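One contact in two related proteins. Structure 1 is N-acetylglucosaminidase from Paenibacillus barengoltzii, which probably hydrolyses glycosidic bonds at N-acetylglucosamine units of glycans: PDB 6INX (chain A, 1.43 Å), residues L67-W72 and V106-E111. Structure 2 is insect group II chitinase from Ostrinia furnacalis: PDB 5Y2A (chain B, 1.90 Å), residues L78-W83 and L120-E125. Structure 2 is superposed on structure 1 by the backbone atoms of these residues (RMSD 0.37 Å); each is numbered along its deposited sequence.

Structure 1 (6INX); sequences LSVGGW and VDLDWE.
Ser68 turns OG anti to its backbone N (chi1 -174°) and Asp107 does the same with CG (chi1 169°). This brings Ser68 OG to 3.0 Å from Asp107 OD2 in a hydrogen bond. Tyr10 also bonds OD2. The strands 64-70 and 105-109 are parallel neighbours in the TIM barrel. Val69 N bonds Asp107 O at 2.8 Å, and Gly71 N bonds Asp109 O. On the other face, Val69 CG2 meets Val106 CG1 at 3.9 Å. Val69 CB lies 4.2 Å from Leu108 CD1. Past the strands, Glu111 OE1 comes in plane to the Trp72 ring edge, 3.4 Å from CE3. Water 1 joins Gly71 O to Glu111 N. Asp107, Asp109 and Glu111 belong to the DxxDxDxE signature of family 18, so this end of the barrel probably lines the active site.

Structure 2 (5Y2A); sequences LGLGGW and LDLDWE.
Asp121, beside Gly79, turns CG anti to its backbone N (chi1 -180°), which sets the carboxylate where Tyr8 OH bonds OD2. Asp121 CB lies 4.1 Å from Gly79 CA. Leu80 N bonds Asp121 O at 2.9 Å, and Gly82 N bonds Asp123 O. On the other face, Leu80 CB meets Leu120 CD1 at 4.0 Å. Leu80 CD2 lies 4.2 Å from Leu122 CD2, so methyl groups meet there. Past the strands, Glu125 OE1 comes in plane to the Trp83 ring edge, 3.4 Å from CE3. Ser86 OG bonds both Gly82 O and Glu125 N. A water accepts a bond from Trp83 N. Asp121, Asp123 and Glu125 belong to the DxxDxDxE signature, consistent with a chitinase active site at this end of the strands.

Structure 1 against structure 2
Both structures pair the same two parallel strands with the same backbone bonds, among them Val69(A) N to Asp107(A) O and Leu80(B) N to Asp121(B) O. The side chains of Asp107(A) and Glu111(A) and their counterparts Asp121(B) and Glu125(B) keep their place.

The polar change is at Ser68(A), which is Gly79(B). Ser68(A) OG bonds Asp107(A) OD2 at 3.0 Å. Gly79(B) has no side chain to make this bond. The contact of Ser68(A) OG with Asp109(A) CB at 3.8 Å is also absent from structure 2. Tyr10(A) and Tyr8(B) each bond OD2 of this aspartate, which may be why it keeps its place without the serine.

On the other face two valines stand against two leucines. CG1 of Val69(A) and CG of Leu80(B) are 0.4 Å apart. CG2 of Val69(A) has no counterpart, and CD2 of Leu80(B) reaches beyond the valine. Val69(A) CG2 lies 3.9 Å from Leu67(A) O, a contact that Leu80(B) does not make with Leu78(B) O. CG1 of Val106(A) and CG of Leu120(B) also fall close together after superposition. CG2 of Val106(A) is without a match, while CD1 and CD2 of Leu120(B) are extra. Each leucine branches one carbon further out, so the kept touch is made by different atoms: Val69(A) CG2 with Val106(A) CG1, and Leu80(B) CB with Leu120(B) CD1.

Leu108(A) and Leu122(B) are modelled differently, with chi1 -151° against -63°. Their CG atoms stand 2.0 Å apart. Each still touches its neighbours, Val69(A) and Val106(A) or Leu80(B) and Leu120(B).

Psi of Trp72(A) is 126° and of Trp83(B) -49°, so the carbonyl O points differently. These O atoms stand 2.1 Å apart after superposition.

Structure 1 (6INX)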
loop_
_atom_site.group_PDB
_atom_site.type_symbol
_atom_site.label_atom_id
_atom_site.label_comp_id
_atom_site.label_asym_id
_atom_site.label_seq_id
_atom_site.Cartn_x
_atom_site.Cartn_y
_atom_site.Cartn_z
ATOM N N LEU A 67 -16.668 -20.894 -16.547
ATOM C CA LEU A 67 -15.335 -21.456 -16.376
ATOM C C LEU A 67 -14.391 -20.317 -16.029
ATOM O O LEU A 67 -14.224 -19.388 -16.829
ATOM C CB LEU A 67 -14.869 -22.123 -17.668
ATOM C CG LEU A 67 -13.412 -22.612 -17.644
ATOM C CD1 LEU A 67 -13.208 -23.780 -16.671
ATOM C CD2 LEU A 67 -12.972 -23.006 -19.058
ATOM N N SER A 68 -13.791 -20.368 -14.843
ATOM C CA SER A 68 -12.800 -19.368 -14.482
ATOM C C SER A 68 -11.451 -19.802 -15.029
ATOM O O SER A 68 -11.060 -20.961 -14.884
ATOM C CB SER A 68 -12.721 -19.197 -12.969
ATOM O OG SER A 68 -11.852 -18.127 -12.635
ATOM N N VAL A 69 -10.743 -18.877 -15.665
ATOM C CA VAL A 69 -9.490 -19.177 -16.352
ATOM C C VAL A 69 -8.404 -18.351 -15.692
ATOM O O VAL A 69 -8.473 -17.120 -15.701
ATOM C CB VAL A 69 -9.588 -18.839 -17.845
ATOM C CG1 VAL A 69 -8.245 -19.080 -18.536
ATOM C CG2 VAL A 69 -10.679 -19.678 -18.511
ATOM N N GLY A 70 -7.397 -19.024 -15.138
ATOM C CA GLY A 70 -6.280 -18.319 -14.541
ATOM C C GLY A 70 -6.112 -18.646 -13.078
ATOM O O GLY A 70 -5.955 -19.816 -12.715
ATOM N N GLY A 71 -6.149 -17.621 -12.227
ATOM C CA GLY A 71 -5.839 -17.769 -10.821
ATOM C C GLY A 71 -4.425 -17.306 -10.525
ATOM O O GLY A 71 -3.617 -17.051 -11.420
ATOM N N TRP A 72 -4.122 -17.197 -9.231
ATOM C CA TRP A 72 -2.808 -16.711 -8.827
ATOM C C TRP A 72 -1.711 -17.646 -9.317
ATOM O O TRP A 72 -1.753 -18.856 -9.074
ATOM C CB TRP A 72 -2.732 -16.580 -7.306
ATOM C CG TRP A 72 -1.423 -16.004 -6.837
ATOM C CD1 TRP A 72 -0.375 -16.682 -6.277
ATOM C CD2 TRP A 72 -1.021 -14.638 -6.910
ATOM N NE1 TRP A 72 0.649 -15.812 -5.987
ATOM C CE2 TRP A 72 0.279 -14.549 -6.368
ATOM C CE3 TRP A 72 -1.636 -13.478 -7.376
ATOM C CZ2 TRP A 72 0.972 -13.340 -6.279
ATOM C CZ3 TRP A 72 -0.946 -12.277 -7.295
ATOM C CH2 TRP A 72 0.346 -12.218 -6.749
ATOM N N VAL A 106 -17.261 -17.548 -19.606
ATOM C CA VAL A 106 -15.894 -17.560 -19.105
ATOM C C VAL A 106 -15.703 -16.400 -18.143
ATOM O O VAL A 106 -16.144 -15.275 -18.409
ATOM C CB VAL A 106 -14.878 -17.473 -20.264
ATOM C CG1 VAL A 106 -13.450 -17.267 -19.747
ATOM C CG2 VAL A 106 -14.964 -18.722 -21.120
ATOM N N ASP A 107 -15.047 -16.677 -17.030
ATOM C CA ASP A 107 -14.602 -15.661 -16.085
ATOM C C ASP A 107 -13.081 -15.607 -16.191
ATOM O O ASP A 107 -12.402 -16.570 -15.826
ATOM C CB ASP A 107 -15.031 -16.045 -14.668
ATOM C CG ASP A 107 -14.386 -15.169 -13.608
ATOM O OD1 ASP A 107 -14.557 -13.935 -13.685
ATOM O OD2 ASP A 107 -13.711 -15.722 -12.715
ATOM N N LEU A 108 -12.533 -14.493 -16.663
ATOM C CA LEU A 108 -11.087 -14.382 -16.822
ATOM C C LEU A 108 -10.453 -13.876 -15.534
ATOM O O LEU A 108 -10.820 -12.808 -15.034
ATOM C CB LEU A 108 -10.742 -13.427 -17.960
ATOM C CG LEU A 108 -9.422 -13.771 -18.643
ATOM C CD1 LEU A 108 -9.595 -14.999 -19.524
ATOM C CD2 LEU A 108 -8.927 -12.587 -19.459
ATOM N N ASP A 109 -9.480 -14.637 -15.017
ATOM C CA ASP A 109 -8.830 -14.320 -13.748
ATOM C C ASP A 109 -7.323 -14.165 -13.956
ATOM O O ASP A 109 -6.526 -14.918 -13.392
ATOM C CB ASP A 109 -9.133 -15.443 -12.746
ATOM C CG ASP A 109 -8.708 -15.115 -11.344
ATOM O OD1 ASP A 109 -8.406 -13.936 -11.070
ATOM O OD2 ASP A 109 -8.692 -16.041 -10.503
ATOM N N TRP A 110 -6.929 -13.204 -14.783
ATOM C CA TRP A 110 -5.528 -12.850 -14.992
ATOM C C TRP A 110 -5.083 -11.954 -13.838
ATOM O O TRP A 110 -5.649 -10.881 -13.619
ATOM C CB TRP A 110 -5.437 -12.110 -16.331
ATOM C CG TRP A 110 -4.098 -11.521 -16.730
ATOM C CD1 TRP A 110 -2.909 -11.589 -16.054
ATOM C CD2 TRP A 110 -3.835 -10.778 -17.921
ATOM N NE1 TRP A 110 -1.925 -10.923 -16.754
ATOM C CE2 TRP A 110 -2.468 -10.416 -17.905
ATOM C CE3 TRP A 110 -4.620 -10.391 -19.009
ATOM C CZ2 TRP A 110 -1.880 -9.686 -18.929
ATOM C CZ3 TRP A 110 -4.028 -9.681 -20.033
ATOM C CH2 TRP A 110 -2.674 -9.315 -19.977
ATOM N N GLU A 111 -4.083 -12.399 -13.084
ATOM C CA GLU A 111 -3.671 -11.688 -11.877
ATOM C C GLU A 111 -2.210 -11.274 -12.015
ATOM O O GLU A 111 -1.325 -12.013 -11.586
ATOM C CB GLU A 111 -3.906 -12.593 -10.650
ATOM C CG GLU A 111 -5.379 -12.996 -10.511
ATOM C CD GLU A 111 -5.688 -13.797 -9.250
ATOM O OE1 GLU A 111 -4.853 -13.846 -8.334
ATOM O OE2 GLU A 111 -6.793 -14.382 -9.179
HETATM O O HOH W 1 -3.071 -15.221 -13.485
HETATM O O HOH W 2 -1.144 -14.776 -11.512
#

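Structure 2 (5Y2A)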
loop_
_atom_site.group_PDB
_atom_site.type_symbol
_atom_site.label_atom_id
_atom_site.label_comp_id
_atom_site.label_asym_id
_atom_site.label_seq_id
_atom_site.Cartn_x
_atom_site.Cartn_y
_atom_site.Cartn_z
ATOM N N LEU B 78 -16.825 -21.008 -16.762
ATOM C CA LEU B 78 -15.507 -21.554 -16.476
ATOM C C LEU B 78 -14.577 -20.411 -16.096
ATOM O O LEU B 78 -14.519 -19.395 -16.794
ATOM C CB LEU B 78 -14.958 -22.305 -17.693
ATOM C CG LEU B 78 -13.530 -22.829 -17.548
ATOM C CD1 LEU B 78 -13.477 -23.881 -16.452
ATOM C CD2 LEU B 78 -13.036 -23.395 -18.877
ATOM N N GLY B 79 -13.868 -20.564 -14.980
ATOM C CA GLY B 79 -12.873 -19.585 -14.582
ATOM C C GLY B 79 -11.508 -19.962 -15.126
ATOM O O GLY B 79 -11.088 -21.115 -15.027
ATOM N N LEU B 80 -10.827 -18.986 -15.720
ATOM C CA LEU B 80 -9.510 -19.187 -16.314
ATOM C C LEU B 80 -8.472 -18.396 -15.537
ATOM O O LEU B 80 -8.642 -17.192 -15.320
ATOM C CB LEU B 80 -9.487 -18.756 -17.782
ATOM C CG LEU B 80 -8.114 -18.726 -18.465
ATOM C CD1 LEU B 80 -7.554 -20.135 -18.633
ATOM C CD2 LEU B 80 -8.178 -18.014 -19.817
ATOM N N GLY B 81 -7.401 -19.070 -15.127
ATOM C CA GLY B 81 -6.292 -18.379 -14.505
ATOM C C GLY B 81 -6.160 -18.633 -13.018
ATOM O O GLY B 81 -5.949 -19.773 -12.592
ATOM N N GLY B 82 -6.305 -17.579 -12.216
ATOM C CA GLY B 82 -6.003 -17.645 -10.802
ATOM C C GLY B 82 -4.560 -17.269 -10.518
ATOM O O GLY B 82 -3.734 -17.102 -11.416
ATOM N N TRP B 83 -4.262 -17.119 -9.224
ATOM C CA TRP B 83 -2.936 -16.663 -8.808
ATOM C C TRP B 83 -1.835 -17.582 -9.320
ATOM O O TRP B 83 -0.835 -17.116 -9.881
ATOM C CB TRP B 83 -2.860 -16.558 -7.285
ATOM C CG TRP B 83 -1.476 -16.248 -6.799
ATOM C CD1 TRP B 83 -0.551 -17.142 -6.338
ATOM C CD2 TRP B 83 -0.852 -14.958 -6.737
ATOM N NE1 TRP B 83 0.610 -16.487 -5.995
ATOM C CE2 TRP B 83 0.447 -15.145 -6.223
ATOM C CE3 TRP B 83 -1.268 -13.661 -7.062
ATOM C CZ2 TRP B 83 1.338 -14.084 -6.032
ATOM C CZ3 TRP B 83 -0.383 -12.606 -6.863
ATOM C CH2 TRP B 83 0.902 -12.826 -6.350
ATOM N N LEU B 120 -17.283 -17.466 -19.688
ATOM C CA LEU B 120 -15.905 -17.492 -19.224
ATOM C C LEU B 120 -15.660 -16.354 -18.245
ATOM O O LEU B 120 -16.101 -15.223 -18.469
ATOM C CB LEU B 120 -14.929 -17.383 -20.409
ATOM C CG LEU B 120 -13.425 -17.384 -20.113
ATOM C CD1 LEU B 120 -12.948 -18.778 -19.716
ATOM C CD2 LEU B 120 -12.644 -16.866 -21.310
ATOM N N ASP B 121 -14.960 -16.662 -17.157
ATOM C CA ASP B 121 -14.539 -15.677 -16.170
ATOM C C ASP B 121 -13.020 -15.568 -16.230
ATOM O O ASP B 121 -12.314 -16.544 -15.961
ATOM C CB ASP B 121 -15.015 -16.083 -14.772
ATOM C CG ASP B 121 -14.613 -15.087 -13.701
ATOM O OD1 ASP B 121 -15.029 -13.909 -13.783
ATOM O OD2 ASP B 121 -13.879 -15.490 -12.770
ATOM N N LEU B 122 -12.519 -14.386 -16.572
ATOM C CA LEU B 122 -11.084 -14.163 -16.709
ATOM C C LEU B 122 -10.493 -13.798 -15.352
ATOM O O LEU B 122 -10.942 -12.839 -14.714
ATOM C CB LEU B 122 -10.817 -13.056 -17.730
ATOM C CG LEU B 122 -11.261 -13.342 -19.168
ATOM C CD1 LEU B 122 -11.225 -12.070 -20.000
ATOM C CD2 LEU B 122 -10.383 -14.415 -19.802
ATOM N N ASP B 123 -9.479 -14.551 -14.913
ATOM C CA ASP B 123 -8.824 -14.306 -13.627
ATOM C C ASP B 123 -7.303 -14.247 -13.820
ATOM O O ASP B 123 -6.536 -14.990 -13.209
ATOM C CB ASP B 123 -9.216 -15.378 -12.610
ATOM C CG ASP B 123 -8.869 -14.995 -11.176
ATOM O OD1 ASP B 123 -8.175 -13.978 -10.956
ATOM O OD2 ASP B 123 -9.308 -15.718 -10.257
ATOM N N TRP B 124 -6.861 -13.340 -14.687
ATOM C CA TRP B 124 -5.434 -13.101 -14.867
ATOM C C TRP B 124 -4.939 -12.142 -13.789
ATOM O O TRP B 124 -5.413 -11.006 -13.694
ATOM C CB TRP B 124 -5.166 -12.544 -16.263
ATOM C CG TRP B 124 -3.724 -12.197 -16.540
ATOM C CD1 TRP B 124 -2.620 -12.604 -15.840
ATOM C CD2 TRP B 124 -3.240 -11.381 -17.609
ATOM N NE1 TRP B 124 -1.484 -12.072 -16.400
ATOM C CE2 TRP B 124 -1.838 -11.317 -17.488
ATOM C CE3 TRP B 124 -3.862 -10.688 -18.656
ATOM C CZ2 TRP B 124 -1.043 -10.600 -18.385
ATOM C CZ3 TRP B 124 -3.071 -9.973 -19.541
ATOM C CH2 TRP B 124 -1.679 -9.933 -19.399
ATOM N N GLU B 125 -3.970 -12.587 -12.989
ATOM C CA GLU B 125 -3.474 -11.816 -11.853
ATOM C C GLU B 125 -1.996 -11.480 -12.061
ATOM O O GLU B 125 -1.120 -12.171 -11.533
ATOM C CB GLU B 125 -3.702 -12.596 -10.527
ATOM C CG GLU B 125 -5.145 -13.054 -10.334
ATOM C CD GLU B 125 -5.433 -13.663 -8.968
ATOM O OE1 GLU B 125 -4.541 -13.665 -8.092
ATOM O OE2 GLU B 125 -6.575 -14.140 -8.773
HETATM O O HOH W 3 -6.468 -17.306 -7.371
#